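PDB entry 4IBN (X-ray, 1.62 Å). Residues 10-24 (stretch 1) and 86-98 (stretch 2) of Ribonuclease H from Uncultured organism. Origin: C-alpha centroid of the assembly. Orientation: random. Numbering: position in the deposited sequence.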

ATOM      1  N   SER A  10      26.321   7.264   7.833  1.00 55.14           N
ATOM      2  CA  SER A  10      25.304   6.534   7.110  1.00 54.06           C
ATOM      3  C   SER A  10      24.444   5.777   8.085  1.00 52.82           C
ATOM      4  O   SER A  10      24.607   5.905   9.282  1.00 53.96           O
ATOM      5  N   ASP A  11      23.541   4.984   7.530  1.00 49.59           N
ATOM      6  CA  ASP A  11      22.387   4.439   8.187  1.00 45.22           C
ATOM      7  C   ASP A  11      22.655   3.117   8.890  1.00 38.93           C
ATOM      8  O   ASP A  11      23.311   2.276   8.377  1.00 40.91           O
ATOM      9  N   ILE A  12      22.088   2.923  10.047  1.00 33.84           N
ATOM     10  CA  ILE A  12      22.205   1.637  10.697  1.00 25.85           C
ATOM     11  C   ILE A  12      21.422   0.585   9.889  1.00 23.49           C
ATOM     12  O   ILE A  12      20.669   0.923   9.035  1.00 22.76           O
ATOM     13  N   PRO A  13      21.677  -0.680  10.137  1.00 19.47           N
ATOM     14  CA  PRO A  13      21.004  -1.715   9.378  1.00 18.52           C
ATOM     15  C   PRO A  13      19.508  -1.691   9.604  1.00 16.93           C
ATOM     16  O   PRO A  13      19.086  -1.503  10.671  1.00 17.94           O
ATOM     17  N   THR A  14      18.758  -1.898   8.542  1.00 19.02           N
ATOM     18  CA  THR A  14      17.317  -1.953   8.600  1.00 17.87           C
ATOM     19  C   THR A  14      16.862  -3.113   7.777  1.00 15.86           C
ATOM     20  O   THR A  14      17.553  -3.565   6.950  1.00 16.80           O
ATOM     21  N   PRO A  15      15.662  -3.587   8.000  1.00 15.48           N
ATOM     22  CA  PRO A  15      15.105  -4.633   7.162  1.00 16.26           C
ATOM     23  C   PRO A  15      14.675  -4.126   5.799  1.00 17.24           C
ATOM     24  O   PRO A  15      14.429  -3.003   5.665  1.00 20.09           O
ATOM     25  N   LEU A  16      14.586  -5.009   4.828  1.00 16.68           N
ATOM     26  CA  LEU A  16      14.036  -4.714   3.518  1.00 15.79           C
ATOM     27  C   LEU A  16      12.826  -5.601   3.268  1.00 17.08           C
ATOM     28  O   LEU A  16      12.911  -6.767   3.411  1.00 17.70           O
ATOM     29  N   VAL A  17      11.712  -4.998   2.894  1.00 16.05           N
ATOM     30  CA  VAL A  17      10.532  -5.733   2.510  1.00 15.95           C
ATOM     31  C   VAL A  17       9.968  -5.249   1.199  1.00 15.98           C
ATOM     32  O   VAL A  17      10.234  -4.167   0.805  1.00 16.31           O
ATOM     33  N   ALA A  18       9.189  -6.107   0.554  1.00 17.65           N
ATOM     34  CA  ALA A  18       8.475  -5.719  -0.626  1.00 16.56           C
ATOM     35  C   ALA A  18       7.012  -5.815  -0.333  1.00 18.94           C
ATOM     36  O   ALA A  18       6.565  -6.802   0.099  1.00 19.71           O
ATOM     37  N   VAL A  19       6.308  -4.726  -0.599  1.00 17.20           N
ATOM     38  CA  VAL A  19       4.921  -4.583  -0.274  1.00 16.35           C
ATOM     39  C   VAL A  19       4.106  -4.417  -1.547  1.00 15.76           C
ATOM     40  O   VAL A  19       4.533  -3.765  -2.411  1.00 15.55           O
ATOM     41  N   TYR A  20       2.982  -5.116  -1.621  1.00 14.76           N
ATOM     42  CA  TYR A  20       2.125  -5.077  -2.774  1.00 16.48           C
ATOM     43  C   TYR A  20       0.741  -4.738  -2.293  1.00 15.63           C
ATOM     44  O   TYR A  20       0.192  -5.468  -1.567  1.00 16.75           O
ATOM     45  N   ALA A  21       0.209  -3.627  -2.767  1.00 16.05           N
ATOM     46  CA  ALA A  21      -1.029  -3.088  -2.251  1.00 15.67           C
ATOM     47  C   ALA A  21      -2.062  -2.883  -3.342  1.00 17.81           C
ATOM     48  O   ALA A  21      -1.707  -2.684  -4.443  1.00 20.86           O
ATOM     49  N   ASP A  22      -3.335  -3.004  -2.982  1.00 18.23           N
ATOM     50  CA  ASP A  22      -4.439  -2.729  -3.888  1.00 18.56           C
ATOM     51  C   ASP A  22      -5.650  -2.281  -3.124  1.00 19.00           C
ATOM     52  O   ASP A  22      -5.686  -2.375  -1.974  1.00 17.11           O
ATOM     53  N   GLU A  23      -6.602  -1.731  -3.844  1.00 20.66           N
ATOM     54  CA  GLU A  23      -7.841  -1.299  -3.238  1.00 20.51           C
ATOM     55  C   GLU A  23      -8.991  -1.612  -4.157  1.00 22.35           C
ATOM     56  O   GLU A  23      -8.790  -1.734  -5.318  1.00 19.72           O
ATOM     57  N   SER A  24     -10.171  -1.777  -3.594  1.00 19.02           N
ATOM     58  CA  SER A  24     -11.309  -1.939  -4.426  1.00 19.06           C
ATOM     59  C   SER A  24     -12.592  -1.518  -3.726  1.00 17.64           C
ATOM     60  O   SER A  24     -12.741  -1.702  -2.556  1.00 20.35           O
ATOM     61  N   GLY A  86      10.112  -1.687  16.028  1.00 28.12           N
ATOM     62  CA  GLY A  86      11.314  -1.177  16.606  1.00 25.81           C
ATOM     63  C   GLY A  86      12.383  -0.710  15.688  1.00 24.21           C
ATOM     64  O   GLY A  86      13.465  -0.530  16.089  1.00 28.84           O
ATOM     65  N   THR A  87      12.067  -0.543  14.434  1.00 23.38           N
ATOM     66  CA  THR A  87      13.050  -0.158  13.465  1.00 20.58           C
ATOM     67  C   THR A  87      12.394   0.527  12.270  1.00 20.12           C
ATOM     68  O   THR A  87      11.282   0.258  11.975  1.00 21.24           O
ATOM     69  N   ARG A  88      13.138   1.391  11.610  1.00 20.41           N
ATOM     70  CA  ARG A  88      12.775   1.839  10.293  1.00 19.23           C
ATOM     71  C   ARG A  88      13.006   0.718   9.316  1.00 19.72           C
ATOM     72  O   ARG A  88      13.741  -0.142   9.575  1.00 18.41           O
ATOM     73  N   PHE A  89      12.327   0.774   8.183  1.00 17.06           N
ATOM     74  CA  PHE A  89      12.408  -0.234   7.179  1.00 17.70           C
ATOM     75  C   PHE A  89      12.771   0.390   5.840  1.00 17.62           C
ATOM     76  O   PHE A  89      12.497   1.512   5.607  1.00 18.94           O
ATOM     77  N   ARG A  90      13.360  -0.395   4.961  1.00 15.19           N
ATOM     78  CA  ARG A  90      13.419  -0.083   3.560  1.00 14.96           C
ATOM     79  C   ARG A  90      12.275  -0.858   2.865  1.00 16.34           C
ATOM     80  O   ARG A  90      12.112  -1.968   3.110  1.00 17.76           O
ATOM     81  N   VAL A  91      11.496  -0.196   2.033  1.00 14.19           N
ATOM     82  CA  VAL A  91      10.314  -0.776   1.460  1.00 15.20           C
ATOM     83  C   VAL A  91      10.257  -0.515  -0.019  1.00 15.48           C
ATOM     84  O   VAL A  91      10.389   0.555  -0.432  1.00 15.65           O
ATOM     85  N   VAL A  92       9.978  -1.542  -0.786  1.00 16.38           N
ATOM     86  CA  VAL A  92       9.593  -1.350  -2.149  1.00 15.69           C
ATOM     87  C   VAL A  92       8.091  -1.500  -2.164  1.00 18.62           C
ATOM     88  O   VAL A  92       7.632  -2.539  -1.846  1.00 19.76           O
ATOM     89  N   PHE A  93       7.366  -0.440  -2.513  1.00 17.07           N
ATOM     90  CA  PHE A  93       5.918  -0.444  -2.447  1.00 13.72           C
ATOM     91  C   PHE A  93       5.377  -0.393  -3.846  1.00 16.62           C
ATOM     92  O   PHE A  93       5.571   0.533  -4.514  1.00 17.03           O
ATOM     93  N   THR A  94       4.715  -1.468  -4.235  1.00 14.62           N
ATOM     94  CA  THR A  94       4.152  -1.582  -5.545  1.00 16.78           C
ATOM     95  C   THR A  94       2.632  -1.609  -5.520  1.00 16.66           C
ATOM     96  O   THR A  94       2.066  -2.362  -4.861  1.00 18.40           O
ATOM     97  N   THR A  95       2.029  -0.736  -6.300  1.00 16.23           N
ATOM     98  CA  THR A  95       0.598  -0.599  -6.315  1.00 17.18           C
ATOM     99  C   THR A  95       0.086  -0.324  -7.696  1.00 19.58           C
ATOM    100  O   THR A  95       0.805   0.123  -8.492  1.00 19.28           O
ATOM    101  N   ASP A  96      -1.177  -0.652  -7.929  1.00 20.28           N
ATOM    102  CA  ASP A  96      -1.898  -0.272  -9.133  1.00 24.43           C
ATOM    103  C   ASP A  96      -2.348   1.184  -9.140  1.00 22.44           C
ATOM    104  O   ASP A  96      -2.804   1.666 -10.114  1.00 23.24           O
ATOM    105  N   SER A  97      -2.217   1.860  -8.024  1.00 20.80           N
ATOM    106  CA  SER A  97      -2.704   3.186  -7.923  1.00 18.94           C
ATOM    107  C   SER A  97      -1.659   4.231  -8.252  1.00 20.11           C
ATOM    108  O   SER A  97      -0.793   4.481  -7.493  1.00 20.36           O
ATOM    109  N   ARG A  98      -1.810   4.853  -9.411  1.00 22.36           N
ATOM    110  CA  ARG A  98      -1.003   5.985  -9.759  1.00 21.33           C
ATOM    111  C   ARG A  98      -1.298   7.139  -8.853  1.00 21.33           C
ATOM    112  O   ARG A  98      -0.499   7.964  -8.622  1.00 21.38           O
TER

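Strands 16-24 and 90-95 run side by side in parallel, and their side chains alternate between the two faces of the sheet. Val17, Val19, Val91 and Phe93 share one face; Leu16, Ala18, Tyr20, Arg90, Val92 and Thr94 lie on the other.

The first face is a row of interlocking apolar bumps. Val17 (m) sets CG2 against Val91 CG2 at 3.9 Å, while its CG1 meets the edge of the Phe89 ring, 4.0 Å from CE1. Val19 (t) fits between its neighbours: CG2 lies 3.7 Å from Val91 CG1, and CG1 lies 3.6 Å from Phe93 CD1. The Phe93 ring (t) extends along the strand until its tip meets Ala21. The small methyl there leaves room for the ring tip, with Ala21 CB 3.5 Å from Phe93 CZ. Before the strands begin, Pro15 covers one face of the Phe89 ring (chi1 m), its CG 3.9 Å from the centroid.

On the opposite face, Leu16 (t, p) places CD1 3.9 Å from Arg90 CB. Further along, Tyr20 (m) brings CD1 to 3.8 Å from Thr94 CB. Ala18 offers just a methyl beside Val92 (t).

Polar groups hold the loop end. Thr14 (p) points toward stretch 2. Arg90 folds back to it, with NE donating to Thr14 OG1 and NH2 to Thr14 O, both at 2.9 Å. Thr14 CG2 lies over one face of the Arg88 guanidinium. Asp11 (t) meets the edge of that group in a salt bridge, OD2 to Arg88 NH1 at 3.0 Å. Water 1 links Pro13 O and Thr87 OG1.

At the far end, acidic groups crowd together. Asp22 OD1 is 2.5 Å from Asp96 OD1, and Glu23 OE2 is 2.9 Å from that same Asp96 OD1. Water 2 bridges Glu23 OE1 and Thr95 OG1.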

ATOM      1  CB  SER A  10      25.967   5.582   6.134  1.00 55.09           C
ATOM      2  OG  SER A  10      25.126   5.238   5.078  1.00 56.10           O
ATOM      3  CB  ASP A  11      21.324   4.252   7.111  1.00 46.36           C
ATOM      4  CG  ASP A  11      19.877   4.231   7.659  1.00 52.51           C
ATOM      5  OD1 ASP A  11      19.601   3.587   8.682  1.00 52.07           O
ATOM      6  OD2 ASP A  11      19.009   4.865   7.033  1.00 55.47           O
ATOM      7  CB  ILE A  12      21.718   1.670  12.120  1.00 26.91           C
ATOM      8  CG1 ILE A  12      20.269   2.056  12.184  1.00 27.36           C
ATOM      9  CG2 ILE A  12      22.519   2.676  12.913  1.00 28.05           C
ATOM     10  CD1 ILE A  12      19.716   1.947  13.478  1.00 29.07           C
ATOM     11  CB  PRO A  13      21.617  -2.989   9.947  1.00 17.57           C
ATOM     12  CG  PRO A  13      22.915  -2.596  10.424  1.00 19.25           C
ATOM     13  CD  PRO A  13      22.725  -1.256  10.988  1.00 20.74           C
ATOM     14  CB  THR A  14      16.724  -0.696   7.979  1.00 16.26           C
ATOM     15  OG1 THR A  14      17.214  -0.578   6.664  1.00 19.01           O
ATOM     16  CG2 THR A  14      17.132   0.531   8.774  1.00 17.75           C
ATOM     17  CB  PRO A  15      13.879  -5.119   7.962  1.00 16.47           C
ATOM     18  CG  PRO A  15      13.971  -4.520   9.244  1.00 16.92           C
ATOM     19  CD  PRO A  15      14.756  -3.261   9.086  1.00 17.07           C
ATOM     20  CB  LEU A  16      15.046  -5.012   2.445  1.00 17.73           C
ATOM     21  CG  LEU A  16      14.601  -4.933   0.982  1.00 19.95           C
ATOM     22  CD1 LEU A  16      14.253  -3.550   0.590  1.00 22.76           C
ATOM     23  CD2 LEU A  16      15.716  -5.411   0.066  1.00 23.76           C
ATOM     24  CB  VAL A  17       9.422  -5.625   3.545  1.00 16.42           C
ATOM     25  CG1 VAL A  17       9.781  -6.310   4.839  1.00 19.71           C
ATOM     26  CG2 VAL A  17       9.041  -4.236   3.814  1.00 16.70           C
ATOM     27  CB  ALA A  18       8.837  -6.597  -1.799  1.00 21.22           C
ATOM     28  CB  VAL A  19       4.750  -3.348   0.584  1.00 17.32           C
ATOM     29  CG1 VAL A  19       3.328  -3.009   0.728  1.00 19.12           C
ATOM     30  CG2 VAL A  19       5.403  -3.577   1.916  1.00 17.37           C
ATOM     31  CB  TYR A  20       2.100  -6.435  -3.511  1.00 15.42           C
ATOM     32  CG  TYR A  20       3.456  -6.850  -4.001  1.00 16.18           C
ATOM     33  CD1 TYR A  20       3.884  -6.486  -5.220  1.00 17.88           C
ATOM     34  CD2 TYR A  20       4.303  -7.581  -3.207  1.00 16.50           C
ATOM     35  CE1 TYR A  20       5.110  -6.822  -5.648  1.00 16.70           C
ATOM     36  CE2 TYR A  20       5.511  -7.925  -3.635  1.00 16.81           C
ATOM     37  CZ  TYR A  20       5.924  -7.529  -4.865  1.00 17.94           C
ATOM     38  OH  TYR A  20       7.144  -7.834  -5.365  1.00 24.41           O
ATOM     39  CB  ALA A  21      -0.754  -1.808  -1.567  1.00 17.69           C
ATOM     40  CB  ASP A  22      -4.817  -3.901  -4.782  1.00 20.52           C
ATOM     41  CG  ASP A  22      -5.733  -3.484  -5.915  1.00 27.27           C
ATOM     42  OD1 ASP A  22      -5.432  -2.555  -6.577  1.00 33.72           O
ATOM     43  OD2 ASP A  22      -6.799  -4.016  -6.081  1.00 40.88           O
ATOM     44  CB  GLU A  23      -7.811   0.183  -2.955  1.00 20.67           C
ATOM     45  CG  GLU A  23      -7.639   1.087  -4.158  1.00 21.25           C
ATOM     46  CD  GLU A  23      -6.307   0.848  -4.863  1.00 30.20           C
ATOM     47  OE1 GLU A  23      -5.296   0.884  -4.182  1.00 31.02           O
ATOM     48  OE2 GLU A  23      -6.267   0.603  -6.065  1.00 36.14           O
ATOM     49  CB  SER A  24     -11.432  -3.379  -4.820  1.00 23.50           C
ATOM     50  OG  SER A  24     -12.416  -3.527  -5.787  1.00 28.47           O
ATOM     51  CB  THR A  87      13.834  -1.413  12.966  1.00 21.85           C
ATOM     52  OG1 THR A  87      14.800  -1.067  11.988  1.00 21.90           O
ATOM     53  CG2 THR A  87      12.919  -2.452  12.412  1.00 24.43           C
ATOM     54  CB  ARG A  88      13.550   3.070   9.888  1.00 22.49           C
ATOM     55  CG  ARG A  88      13.220   4.287  10.694  1.00 28.50           C
ATOM     56  CD  ARG A  88      14.236   5.397  10.430  1.00 34.56           C
ATOM     57  NE  ARG A  88      15.560   5.133  10.987  1.00 42.77           N
ATOM     58  CZ  ARG A  88      16.676   4.859  10.290  1.00 47.51           C
ATOM     59  NH1 ARG A  88      16.683   4.782   8.963  1.00 40.40           N
ATOM     60  NH2 ARG A  88      17.815   4.662  10.939  1.00 47.68           N
ATOM     61  CB  PHE A  89      11.043  -0.901   6.965  1.00 16.66           C
ATOM     62  CG  PHE A  89      10.714  -2.018   7.901  1.00 15.36           C
ATOM     63  CD1 PHE A  89      10.643  -3.287   7.457  1.00 17.08           C
ATOM     64  CD2 PHE A  89      10.411  -1.788   9.195  1.00 16.69           C
ATOM     65  CE1 PHE A  89      10.306  -4.283   8.278  1.00 19.93           C
ATOM     66  CE2 PHE A  89      10.094  -2.798  10.000  1.00 20.92           C
ATOM     67  CZ  PHE A  89      10.041  -4.029   9.550  1.00 18.51           C
ATOM     68  CB  ARG A  90      14.752  -0.486   2.984  1.00 16.29           C
ATOM     69  CG  ARG A  90      15.841   0.376   3.427  1.00 17.38           C
ATOM     70  CD  ARG A  90      17.209  -0.151   2.975  1.00 17.78           C
ATOM     71  NE  ARG A  90      17.641  -1.187   3.872  1.00 17.79           N
ATOM     72  CZ  ARG A  90      18.550  -2.075   3.582  1.00 25.77           C
ATOM     73  NH1 ARG A  90      19.139  -2.051   2.435  1.00 26.20           N
ATOM     74  NH2 ARG A  90      18.860  -2.999   4.455  1.00 28.53           N
ATOM     75  CB  VAL A  91       9.042  -0.184   2.099  1.00 15.22           C
ATOM     76  CG1 VAL A  91       7.805  -0.784   1.530  1.00 17.05           C
ATOM     77  CG2 VAL A  91       9.098  -0.324   3.599  1.00 16.53           C
ATOM     78  CB  VAL A  92      10.194  -2.423  -3.049  1.00 16.06           C
ATOM     79  CG1 VAL A  92       9.751  -2.210  -4.452  1.00 15.89           C
ATOM     80  CG2 VAL A  92      11.669  -2.384  -2.979  1.00 15.40           C
ATOM     81  CB  PHE A  93       5.428   0.769  -1.625  1.00 14.28           C
ATOM     82  CG  PHE A  93       3.952   0.763  -1.262  1.00 16.93           C
ATOM     83  CD1 PHE A  93       3.537   0.481  -0.003  1.00 17.82           C
ATOM     84  CD2 PHE A  93       3.010   1.158  -2.155  1.00 19.35           C
ATOM     85  CE1 PHE A  93       2.257   0.518   0.327  1.00 16.43           C
ATOM     86  CE2 PHE A  93       1.735   1.196  -1.816  1.00 17.20           C
ATOM     87  CZ  PHE A  93       1.357   0.867  -0.576  1.00 16.48           C
ATOM     88  CB  THR A  94       4.649  -2.881  -6.264  1.00 16.60           C
ATOM     89  OG1 THR A  94       6.064  -2.893  -6.315  1.00 18.72           O
ATOM     90  CG2 THR A  94       4.110  -2.942  -7.640  1.00 18.70           C
ATOM     91  CB  THR A  95       0.154   0.522  -5.410  1.00 20.72           C
ATOM     92  OG1 THR A  95      -1.249   0.662  -5.490  1.00 19.85           O
ATOM     93  CG2 THR A  95       0.815   1.778  -5.771  1.00 20.84           C
ATOM     94  CB  ASP A  96      -3.128  -1.156  -9.360  1.00 25.16           C
ATOM     95  CG  ASP A  96      -4.203  -0.943  -8.320  1.00 34.47           C
ATOM     96  OD1 ASP A  96      -3.901  -0.673  -7.174  1.00 37.70           O
ATOM     97  OD2 ASP A  96      -5.367  -1.087  -8.624  1.00 40.10           O
ATOM     98  CB  SER A  97      -3.210   3.420  -6.508  1.00 21.93           C
ATOM     99  OG  SER A  97      -3.588   4.735  -6.297  1.00 21.01           O
ATOM    100  CB  ARG A  98      -1.117   6.342 -11.221  1.00 25.62           C
ATOM    101  CG  ARG A  98      -0.225   5.514 -12.046  1.00 28.25           C
ATOM    102  CD  ARG A  98       0.326   6.207 -13.223  1.00 23.74           C
ATOM    103  NE  ARG A  98       1.474   7.012 -12.923  1.00 24.05           N
ATOM    104  CZ  ARG A  98       2.699   6.750 -13.330  1.00 27.90           C
ATOM    105  NH1 ARG A  98       2.953   5.675 -14.050  1.00 29.30           N
ATOM    106  NH2 ARG A  98       3.684   7.564 -13.019  1.00 26.24           N
TER
HETATM  107  O   HOH W   1      17.305  -0.167  12.433  1.00 21.18           O
HETATM  108  O   HOH W   2      -2.820   0.603  -3.321  1.00 24.54           O